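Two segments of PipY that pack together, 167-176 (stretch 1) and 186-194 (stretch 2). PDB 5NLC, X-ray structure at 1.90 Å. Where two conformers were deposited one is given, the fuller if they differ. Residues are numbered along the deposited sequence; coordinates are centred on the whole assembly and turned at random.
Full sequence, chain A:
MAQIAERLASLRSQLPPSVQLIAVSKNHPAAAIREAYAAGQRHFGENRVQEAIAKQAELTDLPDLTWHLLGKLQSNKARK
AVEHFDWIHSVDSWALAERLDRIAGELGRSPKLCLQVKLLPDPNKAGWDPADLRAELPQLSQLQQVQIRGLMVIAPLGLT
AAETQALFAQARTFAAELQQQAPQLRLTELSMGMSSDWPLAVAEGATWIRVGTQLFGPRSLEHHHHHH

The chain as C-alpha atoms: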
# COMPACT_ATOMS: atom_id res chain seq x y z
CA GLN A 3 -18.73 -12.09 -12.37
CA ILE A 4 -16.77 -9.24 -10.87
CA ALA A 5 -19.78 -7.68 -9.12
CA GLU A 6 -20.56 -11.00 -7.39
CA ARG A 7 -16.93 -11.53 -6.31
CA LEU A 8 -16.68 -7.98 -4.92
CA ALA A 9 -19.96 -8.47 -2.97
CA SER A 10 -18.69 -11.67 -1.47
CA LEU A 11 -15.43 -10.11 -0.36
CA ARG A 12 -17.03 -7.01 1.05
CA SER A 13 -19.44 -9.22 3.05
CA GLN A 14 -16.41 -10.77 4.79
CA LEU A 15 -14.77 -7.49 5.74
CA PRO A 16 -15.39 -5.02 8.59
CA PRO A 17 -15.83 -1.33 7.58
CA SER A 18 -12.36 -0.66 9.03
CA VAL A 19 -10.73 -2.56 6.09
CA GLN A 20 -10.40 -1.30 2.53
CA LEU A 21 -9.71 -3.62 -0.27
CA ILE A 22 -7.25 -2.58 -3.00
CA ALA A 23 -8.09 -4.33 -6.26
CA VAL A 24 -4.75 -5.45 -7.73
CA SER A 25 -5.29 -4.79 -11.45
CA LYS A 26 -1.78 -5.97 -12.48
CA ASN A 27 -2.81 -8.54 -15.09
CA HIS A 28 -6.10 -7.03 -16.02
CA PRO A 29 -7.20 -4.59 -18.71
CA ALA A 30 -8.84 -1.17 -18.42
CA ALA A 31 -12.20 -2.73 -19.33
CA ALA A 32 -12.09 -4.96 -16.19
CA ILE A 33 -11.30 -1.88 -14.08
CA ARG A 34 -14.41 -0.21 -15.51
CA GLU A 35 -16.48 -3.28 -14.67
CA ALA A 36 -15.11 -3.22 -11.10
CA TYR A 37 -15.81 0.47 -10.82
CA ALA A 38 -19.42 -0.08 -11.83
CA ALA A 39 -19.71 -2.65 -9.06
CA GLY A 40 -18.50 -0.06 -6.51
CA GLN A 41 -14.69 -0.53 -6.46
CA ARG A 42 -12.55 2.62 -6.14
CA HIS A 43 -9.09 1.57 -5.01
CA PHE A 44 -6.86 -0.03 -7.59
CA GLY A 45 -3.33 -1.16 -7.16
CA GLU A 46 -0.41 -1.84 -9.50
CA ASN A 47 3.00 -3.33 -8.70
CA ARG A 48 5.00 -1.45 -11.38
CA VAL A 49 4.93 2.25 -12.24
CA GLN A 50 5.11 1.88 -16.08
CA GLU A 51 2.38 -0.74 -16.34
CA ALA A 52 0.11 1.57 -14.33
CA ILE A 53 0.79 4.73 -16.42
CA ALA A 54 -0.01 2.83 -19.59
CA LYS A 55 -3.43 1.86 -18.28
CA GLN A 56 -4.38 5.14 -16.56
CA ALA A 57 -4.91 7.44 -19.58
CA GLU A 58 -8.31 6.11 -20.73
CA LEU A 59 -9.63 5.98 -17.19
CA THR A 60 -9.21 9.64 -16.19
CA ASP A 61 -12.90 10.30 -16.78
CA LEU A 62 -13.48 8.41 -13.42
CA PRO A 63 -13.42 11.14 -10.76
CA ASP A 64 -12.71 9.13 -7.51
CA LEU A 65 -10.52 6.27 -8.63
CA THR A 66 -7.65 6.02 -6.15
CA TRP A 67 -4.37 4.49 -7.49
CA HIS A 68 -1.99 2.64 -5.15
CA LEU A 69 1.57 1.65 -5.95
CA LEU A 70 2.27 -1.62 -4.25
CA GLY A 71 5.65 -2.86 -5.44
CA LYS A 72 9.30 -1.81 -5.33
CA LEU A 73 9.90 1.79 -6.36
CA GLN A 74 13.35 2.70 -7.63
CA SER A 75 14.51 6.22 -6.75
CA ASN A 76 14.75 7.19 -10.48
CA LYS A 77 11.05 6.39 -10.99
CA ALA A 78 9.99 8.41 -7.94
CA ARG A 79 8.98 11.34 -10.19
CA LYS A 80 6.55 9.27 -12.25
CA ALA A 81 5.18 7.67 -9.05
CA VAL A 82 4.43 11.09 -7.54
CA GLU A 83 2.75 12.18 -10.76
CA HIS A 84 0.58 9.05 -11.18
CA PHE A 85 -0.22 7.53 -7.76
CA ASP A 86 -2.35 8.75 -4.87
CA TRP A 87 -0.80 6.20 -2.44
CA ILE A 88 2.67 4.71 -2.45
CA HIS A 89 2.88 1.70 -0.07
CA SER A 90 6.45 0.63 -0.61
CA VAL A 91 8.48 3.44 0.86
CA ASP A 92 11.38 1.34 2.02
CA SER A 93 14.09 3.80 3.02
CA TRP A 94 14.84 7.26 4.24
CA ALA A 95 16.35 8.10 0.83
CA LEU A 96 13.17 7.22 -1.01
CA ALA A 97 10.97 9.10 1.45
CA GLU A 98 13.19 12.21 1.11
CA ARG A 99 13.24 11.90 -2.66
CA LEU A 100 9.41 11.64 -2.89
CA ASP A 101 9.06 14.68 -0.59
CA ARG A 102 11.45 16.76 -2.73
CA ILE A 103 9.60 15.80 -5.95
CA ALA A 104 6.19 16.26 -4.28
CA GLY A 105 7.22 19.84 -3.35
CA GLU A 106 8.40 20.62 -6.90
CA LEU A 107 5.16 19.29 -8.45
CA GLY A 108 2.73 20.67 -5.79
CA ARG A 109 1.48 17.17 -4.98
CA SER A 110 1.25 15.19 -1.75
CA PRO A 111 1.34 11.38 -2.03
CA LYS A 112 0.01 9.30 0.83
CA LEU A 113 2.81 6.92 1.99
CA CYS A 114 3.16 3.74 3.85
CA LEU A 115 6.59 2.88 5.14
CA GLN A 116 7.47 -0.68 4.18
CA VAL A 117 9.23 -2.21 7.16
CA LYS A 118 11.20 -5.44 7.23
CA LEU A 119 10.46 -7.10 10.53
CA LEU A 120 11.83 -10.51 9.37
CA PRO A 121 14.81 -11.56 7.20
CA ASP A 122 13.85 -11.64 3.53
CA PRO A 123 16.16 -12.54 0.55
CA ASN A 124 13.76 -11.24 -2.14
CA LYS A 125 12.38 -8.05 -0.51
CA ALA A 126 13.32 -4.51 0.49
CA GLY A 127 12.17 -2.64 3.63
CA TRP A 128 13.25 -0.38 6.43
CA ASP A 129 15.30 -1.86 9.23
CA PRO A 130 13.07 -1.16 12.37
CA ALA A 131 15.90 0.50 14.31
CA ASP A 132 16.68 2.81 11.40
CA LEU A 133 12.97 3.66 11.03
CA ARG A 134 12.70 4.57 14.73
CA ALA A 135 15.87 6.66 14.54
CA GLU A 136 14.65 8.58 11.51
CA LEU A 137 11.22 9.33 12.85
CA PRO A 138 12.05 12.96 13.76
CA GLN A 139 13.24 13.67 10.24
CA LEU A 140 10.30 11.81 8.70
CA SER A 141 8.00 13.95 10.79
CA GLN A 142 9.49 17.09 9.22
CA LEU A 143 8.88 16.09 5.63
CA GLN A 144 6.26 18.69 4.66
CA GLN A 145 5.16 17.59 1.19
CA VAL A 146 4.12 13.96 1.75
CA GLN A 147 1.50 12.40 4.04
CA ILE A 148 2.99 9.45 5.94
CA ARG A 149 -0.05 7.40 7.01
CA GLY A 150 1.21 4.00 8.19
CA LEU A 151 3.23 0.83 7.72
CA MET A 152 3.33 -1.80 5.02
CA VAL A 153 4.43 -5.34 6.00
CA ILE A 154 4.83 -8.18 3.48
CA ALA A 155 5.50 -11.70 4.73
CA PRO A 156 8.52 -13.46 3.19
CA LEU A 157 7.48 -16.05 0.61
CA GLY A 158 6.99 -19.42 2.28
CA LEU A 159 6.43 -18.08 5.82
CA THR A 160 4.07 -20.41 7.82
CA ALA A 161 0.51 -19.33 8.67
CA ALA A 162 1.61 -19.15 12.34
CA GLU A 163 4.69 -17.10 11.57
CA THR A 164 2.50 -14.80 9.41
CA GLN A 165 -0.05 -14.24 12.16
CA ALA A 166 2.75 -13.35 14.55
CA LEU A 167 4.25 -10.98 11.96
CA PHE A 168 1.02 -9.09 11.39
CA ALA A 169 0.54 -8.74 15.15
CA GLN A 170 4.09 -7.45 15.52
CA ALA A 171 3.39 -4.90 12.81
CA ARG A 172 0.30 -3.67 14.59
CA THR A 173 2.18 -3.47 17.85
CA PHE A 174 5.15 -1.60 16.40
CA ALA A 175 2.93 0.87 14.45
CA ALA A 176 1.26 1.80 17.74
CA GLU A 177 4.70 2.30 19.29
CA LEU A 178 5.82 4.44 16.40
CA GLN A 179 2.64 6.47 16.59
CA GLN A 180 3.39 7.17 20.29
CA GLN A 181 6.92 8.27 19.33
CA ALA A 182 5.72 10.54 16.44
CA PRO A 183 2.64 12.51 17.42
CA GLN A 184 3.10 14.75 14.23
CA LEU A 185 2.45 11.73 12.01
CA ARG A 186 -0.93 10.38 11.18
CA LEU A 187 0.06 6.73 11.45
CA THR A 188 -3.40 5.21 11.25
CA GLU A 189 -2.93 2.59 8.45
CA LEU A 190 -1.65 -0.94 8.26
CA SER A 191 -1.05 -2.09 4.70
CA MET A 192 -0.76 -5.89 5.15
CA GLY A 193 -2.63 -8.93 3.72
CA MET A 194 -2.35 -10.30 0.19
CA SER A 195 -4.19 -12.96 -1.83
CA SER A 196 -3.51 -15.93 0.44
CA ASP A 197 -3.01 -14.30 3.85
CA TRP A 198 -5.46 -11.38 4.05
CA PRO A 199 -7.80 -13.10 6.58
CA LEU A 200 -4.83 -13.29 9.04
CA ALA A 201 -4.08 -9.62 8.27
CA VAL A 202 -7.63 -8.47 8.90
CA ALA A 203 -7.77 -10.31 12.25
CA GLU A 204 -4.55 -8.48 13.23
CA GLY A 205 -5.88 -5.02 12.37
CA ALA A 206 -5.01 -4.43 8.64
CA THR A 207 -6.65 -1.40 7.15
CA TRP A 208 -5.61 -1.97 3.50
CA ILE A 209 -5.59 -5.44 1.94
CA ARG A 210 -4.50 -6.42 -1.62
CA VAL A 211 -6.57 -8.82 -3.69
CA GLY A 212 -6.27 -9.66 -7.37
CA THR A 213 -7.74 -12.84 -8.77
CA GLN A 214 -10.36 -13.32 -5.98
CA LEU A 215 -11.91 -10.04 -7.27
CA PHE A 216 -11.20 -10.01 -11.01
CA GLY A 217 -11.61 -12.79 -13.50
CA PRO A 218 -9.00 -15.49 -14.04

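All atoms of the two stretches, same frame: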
# COMPACT_ATOMS: atom_id res chain seq x y z
N LEU A 167 3.70 -12.13 12.67
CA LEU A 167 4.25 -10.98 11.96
C LEU A 167 3.29 -9.81 11.89
O LEU A 167 3.74 -8.68 12.15
CB LEU A 167 4.78 -11.35 10.55
CG LEU A 167 5.25 -10.19 9.66
CD1 LEU A 167 6.58 -9.59 10.09
CD2 LEU A 167 5.36 -10.71 8.25
N PHE A 168 2.02 -10.10 11.52
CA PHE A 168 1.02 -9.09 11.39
C PHE A 168 0.68 -8.46 12.74
O PHE A 168 0.47 -7.23 12.82
CB PHE A 168 -0.20 -9.59 10.67
CG PHE A 168 0.03 -9.95 9.19
CD1 PHE A 168 1.01 -9.35 8.40
CD2 PHE A 168 -0.84 -10.87 8.61
CE1 PHE A 168 1.12 -9.70 7.04
CE2 PHE A 168 -0.75 -11.21 7.30
CZ PHE A 168 0.25 -10.62 6.51
N ALA A 169 0.74 -9.27 13.79
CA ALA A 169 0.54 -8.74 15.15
C ALA A 169 1.68 -7.82 15.58
O ALA A 169 1.47 -6.75 16.19
CB ALA A 169 0.37 -9.92 16.12
N GLN A 170 2.89 -8.24 15.24
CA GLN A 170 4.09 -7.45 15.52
C GLN A 170 4.04 -6.16 14.79
O GLN A 170 4.44 -5.17 15.37
CB GLN A 170 5.34 -8.22 15.19
CG GLN A 170 6.66 -7.56 15.59
CD GLN A 170 7.86 -8.26 14.97
OE1 GLN A 170 7.72 -9.17 14.09
NE2 GLN A 170 9.04 -7.82 15.37
N ALA A 171 3.59 -6.15 13.54
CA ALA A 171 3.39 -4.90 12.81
C ALA A 171 2.42 -3.97 13.49
O ALA A 171 2.73 -2.82 13.67
CB ALA A 171 2.92 -5.18 11.41
N ARG A 172 1.28 -4.47 13.88
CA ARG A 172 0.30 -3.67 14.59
C ARG A 172 0.88 -3.07 15.85
O ARG A 172 0.71 -1.87 16.11
CB ARG A 172 -0.96 -4.50 14.93
CG ARG A 172 -1.97 -3.68 15.70
CD ARG A 172 -3.17 -4.46 16.23
NE ARG A 172 -2.74 -5.37 17.28
CZ ARG A 172 -2.54 -6.67 17.14
NH1 ARG A 172 -2.75 -7.29 15.97
NH2 ARG A 172 -2.14 -7.39 18.20
N THR A 173 1.57 -3.89 16.61
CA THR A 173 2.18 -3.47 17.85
C THR A 173 3.21 -2.36 17.66
O THR A 173 3.17 -1.30 18.31
CB THR A 173 2.70 -4.75 18.56
OG1 THR A 173 1.54 -5.55 18.88
CG2 THR A 173 3.33 -4.40 19.84
N PHE A 174 4.12 -2.58 16.74
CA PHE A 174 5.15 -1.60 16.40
C PHE A 174 4.57 -0.29 15.85
O PHE A 174 5.06 0.74 16.25
CB PHE A 174 6.10 -2.24 15.39
CG PHE A 174 7.31 -1.44 15.05
CD1 PHE A 174 8.03 -0.73 16.01
CD2 PHE A 174 7.79 -1.49 13.74
CE1 PHE A 174 9.18 -0.04 15.67
CE2 PHE A 174 8.95 -0.83 13.40
CZ PHE A 174 9.67 -0.12 14.36
N ALA A 175 3.56 -0.35 14.97
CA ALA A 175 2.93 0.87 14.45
C ALA A 175 2.38 1.69 15.60
O ALA A 175 2.54 2.94 15.60
CB ALA A 175 1.88 0.60 13.38
N ALA A 176 1.77 1.03 16.59
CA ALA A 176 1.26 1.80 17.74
C ALA A 176 2.44 2.42 18.52
O ALA A 176 2.38 3.60 18.96
CB ALA A 176 0.41 0.90 18.63
N ARG A 186 0.43 10.86 11.15
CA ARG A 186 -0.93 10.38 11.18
C ARG A 186 -0.89 8.94 10.83
O ARG A 186 -1.49 8.56 9.80
CB ARG A 186 -1.77 11.20 10.21
N LEU A 187 -0.25 8.14 11.70
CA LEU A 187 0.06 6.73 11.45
C LEU A 187 -1.06 5.75 11.66
O LEU A 187 -0.86 4.79 12.34
CB LEU A 187 1.27 6.23 12.23
CG LEU A 187 2.66 6.69 11.91
CD1 LEU A 187 3.61 5.98 12.84
CD2 LEU A 187 3.05 6.40 10.46
N THR A 188 -2.16 5.93 10.95
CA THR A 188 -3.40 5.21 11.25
C THR A 188 -3.54 3.92 10.41
O THR A 188 -4.44 3.16 10.67
CB THR A 188 -4.64 6.11 10.95
OG1 THR A 188 -4.62 6.56 9.57
CG2 THR A 188 -4.67 7.33 11.86
N GLU A 189 -2.69 3.68 9.42
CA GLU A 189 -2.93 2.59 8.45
C GLU A 189 -1.97 1.44 8.65
O GLU A 189 -0.83 1.64 8.96
CB GLU A 189 -2.76 3.06 6.98
CG GLU A 189 -3.62 4.27 6.61
CD GLU A 189 -5.09 4.09 6.92
OE1 GLU A 189 -5.64 2.99 6.73
OE2 GLU A 189 -5.69 5.03 7.46
N LEU A 190 -2.45 0.26 8.35
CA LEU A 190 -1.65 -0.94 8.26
C LEU A 190 -1.94 -1.63 6.93
O LEU A 190 -3.02 -2.20 6.75
CB LEU A 190 -2.00 -1.87 9.43
CG LEU A 190 -1.43 -1.54 10.80
CD1 LEU A 190 -2.03 -2.44 11.88
CD2 LEU A 190 0.08 -1.50 10.83
N SER A 191 -0.96 -1.58 6.04
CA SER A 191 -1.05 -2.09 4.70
C SER A 191 -0.41 -3.49 4.76
O SER A 191 0.78 -3.61 4.74
CB SER A 191 -0.32 -1.21 3.70
OG SER A 191 -0.54 -1.83 2.44
N MET A 192 -1.21 -4.51 4.94
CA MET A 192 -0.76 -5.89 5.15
C MET A 192 -1.92 -6.82 4.74
O MET A 192 -3.05 -6.49 4.97
CB MET A 192 -0.32 -6.16 6.62
CG MET A 192 -1.35 -5.87 7.71
SD MET A 192 -0.65 -5.94 9.41
CE MET A 192 -2.09 -5.89 10.43
N GLY A 193 -1.61 -7.96 4.14
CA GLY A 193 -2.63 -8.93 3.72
C GLY A 193 -2.69 -8.97 2.19
O GLY A 193 -3.05 -7.98 1.58
N MET A 194 -2.33 -10.10 1.61
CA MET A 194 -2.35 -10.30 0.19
C MET A 194 -3.24 -11.50 -0.12
O MET A 194 -3.97 -12.00 0.78
CB MET A 194 -0.92 -10.38 -0.37
CG MET A 194 0.11 -11.25 0.34
SD MET A 194 -0.26 -13.01 0.23
CE MET A 194 0.29 -13.40 -1.42

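The contact between 167-176 and 186-194 is a small, apolar helix-on-strand packing that buries 343 Å² in total and contains no hydrogen bond across the interface. The helix runs roughly antiparallel to strand 189-191, at 150° between their N-to-C directions, with a closest axial approach of 9.6 Å. Pairing F168 with M192, R172 with L190 and A175 with L187 as nearest CA neighbours, each 7.2 Å apart, reflects this opposed course. Within the helix, i to i+4 hydrogen bonds such as A175 N to A171 O (2.9 Å) hold the backbone; across the interface, van der Waals contacts join side chains to one another and, in places, to backbone atoms.

At one end, M192 extends along F168: M192 CB lies 3.8 Å from F168 CE1, and M192 SD sits 4.7 Å from the centroid of the F168 ring in an oblique sulfur-aromatic contact. The methionine also reaches the helix backbone, with CE 3.7 Å from F168 O, while its SD is 4.2 Å from A171 CB. G193 follows, its N 4.0 Å from F168 CZ; its phi/psi of 111/115 would jam a CB against the preceding carbonyl.

L190 fills the middle, placing CD2 3.8 Å from A175 CB and CD1 3.8 Å from R172 CB. The arginine contributes its aliphatic base here, whereas its end leads away. L187 closes the contact, with CD1 4.2 Å from A175 O.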